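PDB 5I4Q: contact-dependent inhibitor A from Escherichia coli NC101, which is the toxin domain of a contact-dependent growth inhibition system, probably delivered into neighbouring bacteria to block their growth and neutralised by its cognate immunity protein. Local coordinates for residues P52-D57 against G63-E68; V42-V47 against G84-V89; I6-S11 against T18-K23. All coordinates share one frame; numbering follows the deposited sequence.

Contact 1 of 3, residues P52-D57 against G63-E68; sequences PKIEPD and GYLRYE
R66 and E55 sit opposite each other and grip by their backbones. R66 N donates to E55 O at 2.8 Å, and E55 N donates to R66 O at 2.9 Å. Their side chains lie alongside each other and point the same way. The arginine runs extended from CG to NE, with CG anti to its backbone N (chi1 -165°). This lays R66 CD beside the glutamate, 3.9 Å from E55 OE2. The carboxylate and guanidinium planes are 43° apart, and E55 OE2 stays beyond salt-bridge distance of the arginine. R66 NH1 pairs instead with E68 OE1 on its own strand, at a modelled length too short to trust. R66 NH2 forms a salt bridge with E73 on the next strand. The contact is a beta hairpin: strands 53-56 and 65-69 run antiparallel at the edge of a four-stranded sheet. E68 extends the ladder, since E68 N and E68 O both bond to the backbone of K53. On the face bearing I54 and Y67 the contacts are apolar. I54 CG1 lies over one face of the Y67 ring, 4.1 Å from the centroid, a CH-pi contact. P52 CG meets the edge of that ring at Y67 CD2, 3.6 Å away.

Contact 2 of 3, residues V42-V47 against G84-V89; sequences VQAREV and GHIQPV
I86 points its side chain from strand 82-88 at Q43, A44 and V47 of helix 40-48. This is a helix packed on one face of the four-stranded antiparallel sheet. The helix segment crosses strand 84-88 at 82°, with the axes 9.8 Å apart at closest approach.

The apolar contacts all converge on I86 CD1. I86 CD1 lies 3.9 Å from A44 CA, close against the helix backbone beside the small alanine. I86 CD1 also reaches Q43 CB at 4.0 Å and V47 CG2 at 4.1 Å. The I86 CG1 branch is anti to the backbone N (chi1 -177°), which sends CD1 out to the helix. L32 of helix 26-34 packs against the same isoleucine. V47 also touches L72 and M74, on the neighbouring strand of the sheet.

Between the two segments the polar link is indirect, and the backbone of I86 has partners outside them. I86 N donates a hydrogen bond to Y28 OH, and I86 O receives a weak bond from R37 NH2. Q43 NE2 is satisfied by the carbonyl of P38. Beside I86, G84 and H85 form a classic beta bulge opposite I75. H85 NE2 bonds D84 of the chain of Contact-dependent inhibitor I, so the immunity protein binds next to this part of the strand.

One water bridges the helix and the strand: it donates to Q43 OE1 at 2.7 Å and to I86 O at 3.2 Å.

Contact 3 of 3, residues I6-S11 against T18-K23; sequences IGKKIS and TVDGMK
S11 O is gripped twice by T18. T18 N donates to it at 2.9 Å, and the T18 hydroxyl adds a weak bond, with OG1 3.5 Å from S11 O. In return S11 N donates to T18 O at 2.9 Å. This return bond is nearly straight, at 161°, and lies in the carbonyl plane. The pair is therefore an antiparallel hydrogen-bonded one, and both side chains lie on the same face of the sheet. T18 OG1 stands between its backbone N and carbonyl carbon (chi1 61°), and this brings it close to S11 CB as well as to the carbonyl.

T18 O has a further, softer neighbour, as I10 CA makes a CA-H...O contact with it. Beyond this pair, the V19 side chain makes most of the contact. The segments belong to a beta hairpin of strands 8-12 and 16-19, the first two strands of a three-stranded antiparallel sheet. After V19 the chain reverses again through a type I' turn, V19 to M22, with D20 and G21 at its corners. V19 N and M22 O, and M22 N and V19 O, close that turn with two backbone bonds.

V19 works with both of its methyls. The V19 and I10 side chains cross at an angle, with V19 CG1 4.0 Å from I10 CG1. V19 CG2 is anti to its backbone N and passes 3.4 Å from K9 O and 3.9 Å from K8 CB. F41 of helix 40-48 packs on both I10 and V19. K8 bends at its end, and K8 NZ donates to I6 O at 3.3 Å. Outside the two segments, K8 NZ forms a salt bridge with an acidic side chain of another protein's chain. K8 and K9 pair with a strand of that chain, so the sheet runs on across the interface.

Contact 2 lies near the middle of the chain, its centre about 5 Å from the chain centre. Contacts 1 and 3 sit on opposite sides of that centre, with their own centres about 22 Å apart and no touch between them. Helix 40-48 joins the three. Towards contact 1, V47 CG1 packs against Y67 CB at 3.9 Å; towards contact 3, A44 CB meets the selenium of selenomethionine M22, also at 3.9 Å. Along the chain contact 1 is nested inside the loop closed by contact 2, and contact 3 closes before either opens. Contacts 1 and 2 share the four-stranded sheet. The immunity protein binds at both, through D57 and H85 among others.

Contact 1 of 3, residues P52-D57 against G63-E68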
loop_
_atom_site.group_PDB
_atom_site.type_symbol
_atom_site.label_atom_id
_atom_site.label_comp_id
_atom_site.label_asym_id
_atom_site.label_seq_id
_atom_site.Cartn_x
_atom_site.Cartn_y
_atom_site.Cartn_z
ATOM N N PRO A 52 33.871 12.750 -3.267
ATOM C CA PRO A 52 33.185 12.671 -1.982
ATOM C C PRO A 52 33.837 13.518 -0.879
ATOM O O PRO A 52 35.024 13.799 -0.947
ATOM C CB PRO A 52 33.268 11.177 -1.654
ATOM C CG PRO A 52 34.500 10.699 -2.390
ATOM C CD PRO A 52 34.585 11.509 -3.637
ATOM N N LYS A 53 33.037 13.940 0.098
ATOM C CA LYS A 53 33.505 14.528 1.339
ATOM C C LYS A 53 34.113 13.396 2.168
ATOM O O LYS A 53 33.475 12.363 2.398
ATOM C CB LYS A 53 32.316 15.131 2.053
ATOM C CG LYS A 53 32.557 15.706 3.438
ATOM C CD LYS A 53 31.374 16.604 3.832
ATOM C CE LYS A 53 31.296 17.887 2.966
ATOM N NZ LYS A 53 29.983 18.610 3.001
ATOM N N ILE A 54 35.346 13.577 2.605
ATOM C CA ILE A 54 36.091 12.540 3.263
ATOM C C ILE A 54 36.441 13.034 4.642
ATOM O O ILE A 54 36.909 14.136 4.788
ATOM C CB ILE A 54 37.352 12.187 2.460
ATOM C CG1 ILE A 54 36.947 11.775 1.046
ATOM C CG2 ILE A 54 38.108 11.064 3.148
ATOM C CD1 ILE A 54 38.060 11.367 0.110
ATOM N N GLU A 55 36.157 12.217 5.658
ATOM C CA GLU A 55 36.444 12.535 7.054
ATOM C C GLU A 55 36.882 11.246 7.779
ATOM O O GLU A 55 36.700 10.136 7.253
ATOM C CB GLU A 55 35.225 13.113 7.764
ATOM C CG GLU A 55 34.598 14.356 7.165
ATOM C CD GLU A 55 33.169 14.588 7.687
ATOM O OE1 GLU A 55 32.761 15.771 7.766
ATOM O OE2 GLU A 55 32.446 13.598 8.018
ATOM N N PRO A 56 37.438 11.380 9.006
ATOM C CA PRO A 56 37.709 10.165 9.787
ATOM C C PRO A 56 36.425 9.405 10.090
ATOM O O PRO A 56 35.392 10.032 10.217
ATOM C CB PRO A 56 38.330 10.705 11.083
ATOM C CG PRO A 56 38.828 12.083 10.738
ATOM C CD PRO A 56 37.824 12.598 9.747
ATOM N N ASP A 57 36.493 8.082 10.213
ATOM C CA ASP A 57 35.339 7.332 10.729
ATOM C C ASP A 57 34.880 7.931 12.069
ATOM O O ASP A 57 35.632 7.906 13.022
ATOM C CB ASP A 57 35.725 5.876 10.911
ATOM C CG ASP A 57 34.569 5.001 11.459
ATOM O OD1 ASP A 57 33.426 5.503 11.593
ATOM O OD2 ASP A 57 34.820 3.789 11.751
ATOM N N GLY A 63 41.950 2.613 10.473
ATOM C CA GLY A 63 42.169 2.600 9.031
ATOM C C GLY A 63 40.986 3.113 8.183
ATOM O O GLY A 63 41.123 3.343 6.967
ATOM N N TYR A 64 39.827 3.307 8.810
ATOM C CA TYR A 64 38.612 3.596 8.058
ATOM C C TYR A 64 38.346 5.076 8.021
ATOM O O TYR A 64 38.688 5.783 8.956
ATOM C CB TYR A 64 37.378 2.838 8.628
ATOM C CG TYR A 64 37.325 1.383 8.209
ATOM C CD1 TYR A 64 37.921 0.384 8.973
ATOM C CD2 TYR A 64 36.689 1.001 7.051
ATOM C CE1 TYR A 64 37.877 -0.955 8.580
ATOM C CE2 TYR A 64 36.629 -0.317 6.655
ATOM C CZ TYR A 64 37.206 -1.304 7.431
ATOM O OH TYR A 64 37.146 -2.601 6.993
ATOM N N LEU A 65 37.699 5.500 6.929
ATOM C CA LEU A 65 37.217 6.877 6.779
ATOM C C LEU A 65 35.763 6.880 6.355
ATOM O O LEU A 65 35.273 5.940 5.743
ATOM C CB LEU A 65 38.028 7.619 5.710
ATOM C CG LEU A 65 39.532 7.588 5.894
ATOM C CD1 LEU A 65 40.248 7.789 4.567
ATOM C CD2 LEU A 65 39.895 8.646 6.915
ATOM N N ARG A 66 35.087 7.979 6.653
ATOM C CA ARG A 66 33.763 8.198 6.144
ATOM C C ARG A 66 33.784 9.034 4.866
ATOM O O ARG A 66 34.265 10.149 4.878
ATOM C CB ARG A 66 32.956 8.907 7.169
ATOM C CG ARG A 66 31.463 8.884 6.924
ATOM C CD ARG A 66 30.866 10.109 7.594
ATOM N NE ARG A 66 29.408 10.141 7.491
ATOM C CZ ARG A 66 28.696 10.992 6.744
ATOM N NH1 ARG A 66 29.285 11.925 5.985
ATOM N NH2 ARG A 66 27.369 10.892 6.744
ATOM N N TYR A 67 33.188 8.480 3.804
ATOM C CA TYR A 67 33.034 9.113 2.525
ATOM C C TYR A 67 31.548 9.387 2.271
ATOM O O TYR A 67 30.672 8.519 2.515
ATOM C CB TYR A 67 33.495 8.171 1.421
ATOM C CG TYR A 67 34.970 7.972 1.267
ATOM C CD1 TYR A 67 35.746 7.438 2.303
ATOM C CD2 TYR A 67 35.601 8.233 0.050
ATOM C CE1 TYR A 67 37.110 7.208 2.131
ATOM C CE2 TYR A 67 36.957 8.002 -0.123
ATOM C CZ TYR A 67 37.706 7.496 0.926
ATOM O OH TYR A 67 39.043 7.285 0.760
ATOM N N GLU A 68 31.251 10.563 1.744
ATOM C CA GLU A 68 29.886 10.920 1.444
ATOM C C GLU A 68 29.763 11.531 0.055
ATOM O O GLU A 68 30.383 12.538 -0.231
ATOM C CB GLU A 68 29.365 11.909 2.464
ATOM C CG GLU A 68 27.849 12.134 2.336
ATOM C CD GLU A 68 27.253 12.913 3.501
ATOM O OE1 GLU A 68 28.018 13.258 4.443
ATOM O OE2 GLU A 68 26.033 13.197 3.469
#

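Contact 2 of 3, residues V42-V47 against G84-V89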
loop_
_atom_site.group_PDB
_atom_site.type_symbol
_atom_site.label_atom_id
_atom_site.label_comp_id
_atom_site.label_asym_id
_atom_site.label_seq_id
_atom_site.Cartn_x
_atom_site.Cartn_y
_atom_site.Cartn_z
ATOM N N VAL A 42 29.195 -1.353 -7.631
ATOM C CA VAL A 42 28.736 -0.193 -8.398
ATOM C C VAL A 42 28.412 0.995 -7.468
ATOM O O VAL A 42 28.866 2.103 -7.705
ATOM C CB VAL A 42 27.529 -0.553 -9.245
ATOM C CG1 VAL A 42 26.937 0.711 -9.845
ATOM C CG2 VAL A 42 27.926 -1.541 -10.317
ATOM N N GLN A 43 27.677 0.757 -6.380
ATOM C CA GLN A 43 27.404 1.835 -5.395
ATOM C C GLN A 43 28.711 2.469 -4.880
ATOM O O GLN A 43 28.850 3.704 -4.806
ATOM C CB GLN A 43 26.615 1.323 -4.195
ATOM C CG GLN A 43 25.218 0.751 -4.477
ATOM C CD GLN A 43 24.584 0.184 -3.196
ATOM O OE1 GLN A 43 24.579 0.850 -2.143
ATOM N NE2 GLN A 43 24.059 -1.044 -3.267
ATOM N N ALA A 44 29.666 1.638 -4.479
ATOM C CA ALA A 44 30.901 2.153 -3.832
ATOM C C ALA A 44 31.739 2.944 -4.840
ATOM O O ALA A 44 32.335 3.971 -4.524
ATOM C CB ALA A 44 31.722 0.997 -3.266
ATOM N N ARG A 45 31.794 2.453 -6.056
ATOM C CA ARG A 45 32.467 3.186 -7.109
ATOM C C ARG A 45 31.824 4.541 -7.360
ATOM O O ARG A 45 32.524 5.560 -7.518
ATOM C CB ARG A 45 32.499 2.373 -8.397
ATOM C CG ARG A 45 33.213 3.066 -9.565
ATOM C CD ARG A 45 33.455 2.085 -10.711
ATOM N NE ARG A 45 32.202 1.710 -11.325
ATOM C CZ ARG A 45 32.056 0.763 -12.247
ATOM N NH1 ARG A 45 33.117 0.084 -12.694
ATOM N NH2 ARG A 45 30.835 0.496 -12.728
ATOM N N GLU A 46 30.505 4.582 -7.369
ATOM C CA GLU A 46 29.833 5.880 -7.492
ATOM C C GLU A 46 30.309 6.816 -6.400
ATOM O O GLU A 46 30.583 7.989 -6.648
ATOM C CB GLU A 46 28.298 5.768 -7.445
ATOM C CG GLU A 46 27.674 5.155 -8.700
ATOM C CD GLU A 46 28.112 5.860 -9.993
ATOM O OE1 GLU A 46 27.746 7.013 -10.187
ATOM O OE2 GLU A 46 28.846 5.289 -10.803
ATOM N N VAL A 47 30.427 6.307 -5.182
ATOM C CA VAL A 47 30.852 7.210 -4.106
ATOM C C VAL A 47 32.274 7.724 -4.386
ATOM O O VAL A 47 32.548 8.897 -4.239
ATOM C CB VAL A 47 30.777 6.539 -2.724
ATOM C CG1 VAL A 47 31.278 7.489 -1.655
ATOM C CG2 VAL A 47 29.333 6.140 -2.411
ATOM N N GLY A 84 33.446 -1.131 4.525
ATOM C CA GLY A 84 32.924 -1.770 5.756
ATOM C C GLY A 84 31.421 -1.556 5.958
ATOM O O GLY A 84 30.742 -2.354 6.619
ATOM N N HIS A 85 30.930 -0.447 5.406
ATOM C CA HIS A 85 29.539 -0.085 5.479
ATOM C C HIS A 85 29.182 0.980 4.434
ATOM O O HIS A 85 29.922 1.928 4.238
ATOM C CB HIS A 85 29.215 0.434 6.855
ATOM C CG HIS A 85 27.775 0.786 7.033
ATOM N ND1 HIS A 85 27.332 2.087 7.129
ATOM C CD2 HIS A 85 26.679 -0.004 7.155
ATOM C CE1 HIS A 85 26.020 2.084 7.280
ATOM N NE2 HIS A 85 25.604 0.827 7.301
ATOM N N ILE A 86 28.023 0.815 3.802
ATOM C CA ILE A 86 27.516 1.741 2.832
ATOM C C ILE A 86 25.962 1.739 2.927
ATOM O O ILE A 86 25.360 0.696 3.042
ATOM C CB ILE A 86 28.002 1.364 1.425
ATOM C CG1 ILE A 86 27.543 2.376 0.389
ATOM C CG2 ILE A 86 27.559 -0.020 1.056
ATOM C CD1 ILE A 86 28.453 2.445 -0.836
ATOM N N GLN A 87 25.358 2.929 2.932
ATOM C CA GLN A 87 23.900 3.114 2.960
ATOM C C GLN A 87 23.537 4.498 2.397
ATOM O O GLN A 87 24.427 5.381 2.318
ATOM C CB GLN A 87 23.366 2.979 4.376
ATOM C CG GLN A 87 23.600 4.163 5.278
ATOM C CD GLN A 87 22.778 4.090 6.586
ATOM O OE1 GLN A 87 21.584 3.736 6.606
ATOM N NE2 GLN A 87 23.392 4.480 7.639
ATOM N N PRO A 88 22.251 4.702 2.017
ATOM C CA PRO A 88 21.833 6.049 1.554
ATOM C C PRO A 88 21.940 7.082 2.661
ATOM O O PRO A 88 21.916 6.723 3.827
ATOM C CB PRO A 88 20.374 5.820 1.081
ATOM C CG PRO A 88 20.334 4.351 0.730
ATOM C CD PRO A 88 21.161 3.735 1.831
ATOM N N VAL A 89 22.129 8.340 2.339
ATOM C CA VAL A 89 22.223 9.345 3.411
ATOM C C VAL A 89 20.900 9.472 4.136
ATOM O O VAL A 89 19.862 9.093 3.603
ATOM C CB VAL A 89 22.639 10.734 2.896
ATOM C CG1 VAL A 89 24.052 10.678 2.324
ATOM C CG2 VAL A 89 21.646 11.285 1.858
HETATM O O HOH W 1 23.528 0.627 0.370
#

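Contact 3 of 3, residues I6-S11 against T18-K23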
loop_
_atom_site.group_PDB
_atom_site.type_symbol
_atom_site.label_atom_id
_atom_site.label_comp_id
_atom_site.label_asym_id
_atom_site.label_seq_id
_atom_site.Cartn_x
_atom_site.Cartn_y
_atom_site.Cartn_z
ATOM N N ILE A 6 35.559 -3.109 -19.640
ATOM C CA ILE A 6 35.053 -4.456 -19.919
ATOM C C ILE A 6 34.914 -5.286 -18.648
ATOM O O ILE A 6 35.342 -4.873 -17.579
ATOM C CB ILE A 6 35.945 -5.228 -20.927
ATOM C CG1 ILE A 6 37.361 -5.425 -20.359
ATOM C CG2 ILE A 6 35.946 -4.526 -22.285
ATOM C CD1 ILE A 6 37.987 -6.748 -20.749
ATOM N N GLY A 7 34.319 -6.465 -18.798
ATOM C CA GLY A 7 34.027 -7.346 -17.683
ATOM C C GLY A 7 35.196 -7.702 -16.792
ATOM O O GLY A 7 36.196 -8.214 -17.265
ATOM N N LYS A 8 35.056 -7.419 -15.501
ATOM C CA LYS A 8 36.096 -7.697 -14.512
ATOM C C LYS A 8 35.537 -8.728 -13.523
ATOM O O LYS A 8 34.475 -8.543 -12.942
ATOM C CB LYS A 8 36.555 -6.428 -13.782
ATOM C CG LYS A 8 37.060 -5.300 -14.685
ATOM C CD LYS A 8 37.185 -3.979 -13.921
ATOM C CE LYS A 8 37.080 -2.754 -14.837
ATOM N NZ LYS A 8 35.692 -2.483 -15.356
ATOM N N LYS A 9 36.247 -9.834 -13.384
ATOM C CA LYS A 9 35.836 -10.927 -12.551
ATOM C C LYS A 9 35.881 -10.496 -11.086
ATOM O O LYS A 9 36.787 -9.792 -10.667
ATOM C CB LYS A 9 36.735 -12.140 -12.837
ATOM C CG LYS A 9 36.695 -13.292 -11.842
ATOM C CD LYS A 9 37.564 -14.457 -12.340
ATOM C CE LYS A 9 37.773 -15.540 -11.275
ATOM N NZ LYS A 9 38.779 -15.155 -10.247
ATOM N N ILE A 10 34.851 -10.887 -10.330
ATOM C CA ILE A 10 34.842 -10.731 -8.884
ATOM C C ILE A 10 35.493 -12.004 -8.307
ATOM O O ILE A 10 35.072 -13.141 -8.601
ATOM C CB ILE A 10 33.404 -10.512 -8.350
ATOM C CG1 ILE A 10 32.848 -9.165 -8.867
ATOM C CG2 ILE A 10 33.375 -10.542 -6.826
ATOM C CD1 ILE A 10 31.369 -8.853 -8.579
ATOM N N SER A 11 36.538 -11.803 -7.508
ATOM C CA SER A 11 37.252 -12.911 -6.851
ATOM C C SER A 11 36.724 -13.117 -5.447
ATOM O O SER A 11 36.311 -12.160 -4.776
ATOM C CB SER A 11 38.755 -12.632 -6.768
ATOM O OG SER A 11 39.214 -12.161 -8.005
ATOM N N THR A 18 36.263 -9.405 -4.006
ATOM C CA THR A 18 37.201 -8.367 -4.361
ATOM C C THR A 18 37.144 -8.122 -5.837
ATOM O O THR A 18 36.977 -9.066 -6.603
ATOM C CB THR A 18 38.666 -8.772 -3.966
ATOM O OG1 THR A 18 39.020 -9.959 -4.665
ATOM C CG2 THR A 18 38.828 -9.108 -2.482
ATOM N N VAL A 19 37.295 -6.859 -6.232
ATOM C CA VAL A 19 37.387 -6.467 -7.646
ATOM C C VAL A 19 37.713 -4.969 -7.738
ATOM O O VAL A 19 37.194 -4.185 -6.916
ATOM C CB VAL A 19 36.084 -6.774 -8.406
ATOM C CG1 VAL A 19 34.953 -5.952 -7.854
ATOM C CG2 VAL A 19 36.206 -6.501 -9.909
ATOM N N ASP A 20 38.570 -4.591 -8.713
ATOM C CA ASP A 20 38.923 -3.174 -9.003
ATOM C C ASP A 20 39.506 -2.459 -7.776
ATOM O O ASP A 20 39.288 -1.257 -7.548
ATOM C CB ASP A 20 37.669 -2.429 -9.479
ATOM C CG ASP A 20 37.953 -1.267 -10.447
ATOM O OD1 ASP A 20 39.042 -1.204 -11.066
ATOM O OD2 ASP A 20 37.040 -0.415 -10.607
ATOM N N GLY A 21 40.225 -3.207 -6.959
ATOM C CA GLY A 21 40.764 -2.638 -5.737
ATOM C C GLY A 21 39.755 -2.372 -4.619
ATOM O O GLY A 21 40.101 -1.736 -3.627
HETATM N N MSE A 22 38.512 -2.844 -4.764
HETATM C CA MSE A 22 37.530 -2.761 -3.688
HETATM C C MSE A 22 37.284 -4.125 -3.097
HETATM O O MSE A 22 37.425 -5.158 -3.771
HETATM C CB MSE A 22 36.214 -2.248 -4.220
HETATM C CG MSE A 22 36.257 -0.791 -4.671
HETATM SE SE MSE A 22 34.567 -0.308 -5.607
HETATM C CE MSE A 22 34.833 -1.159 -7.375
ATOM N N LYS A 23 36.859 -4.164 -1.833
ATOM C CA LYS A 23 36.445 -5.426 -1.278
ATOM C C LYS A 23 35.368 -5.282 -0.238
ATOM O O LYS A 23 35.261 -4.261 0.431
ATOM C CB LYS A 23 37.655 -6.228 -0.766
ATOM C CG LYS A 23 38.092 -5.950 0.650
ATOM C CD LYS A 23 39.342 -6.782 0.980
ATOM C CE LYS A 23 39.964 -6.372 2.321
ATOM N NZ LYS A 23 41.277 -7.035 2.592
#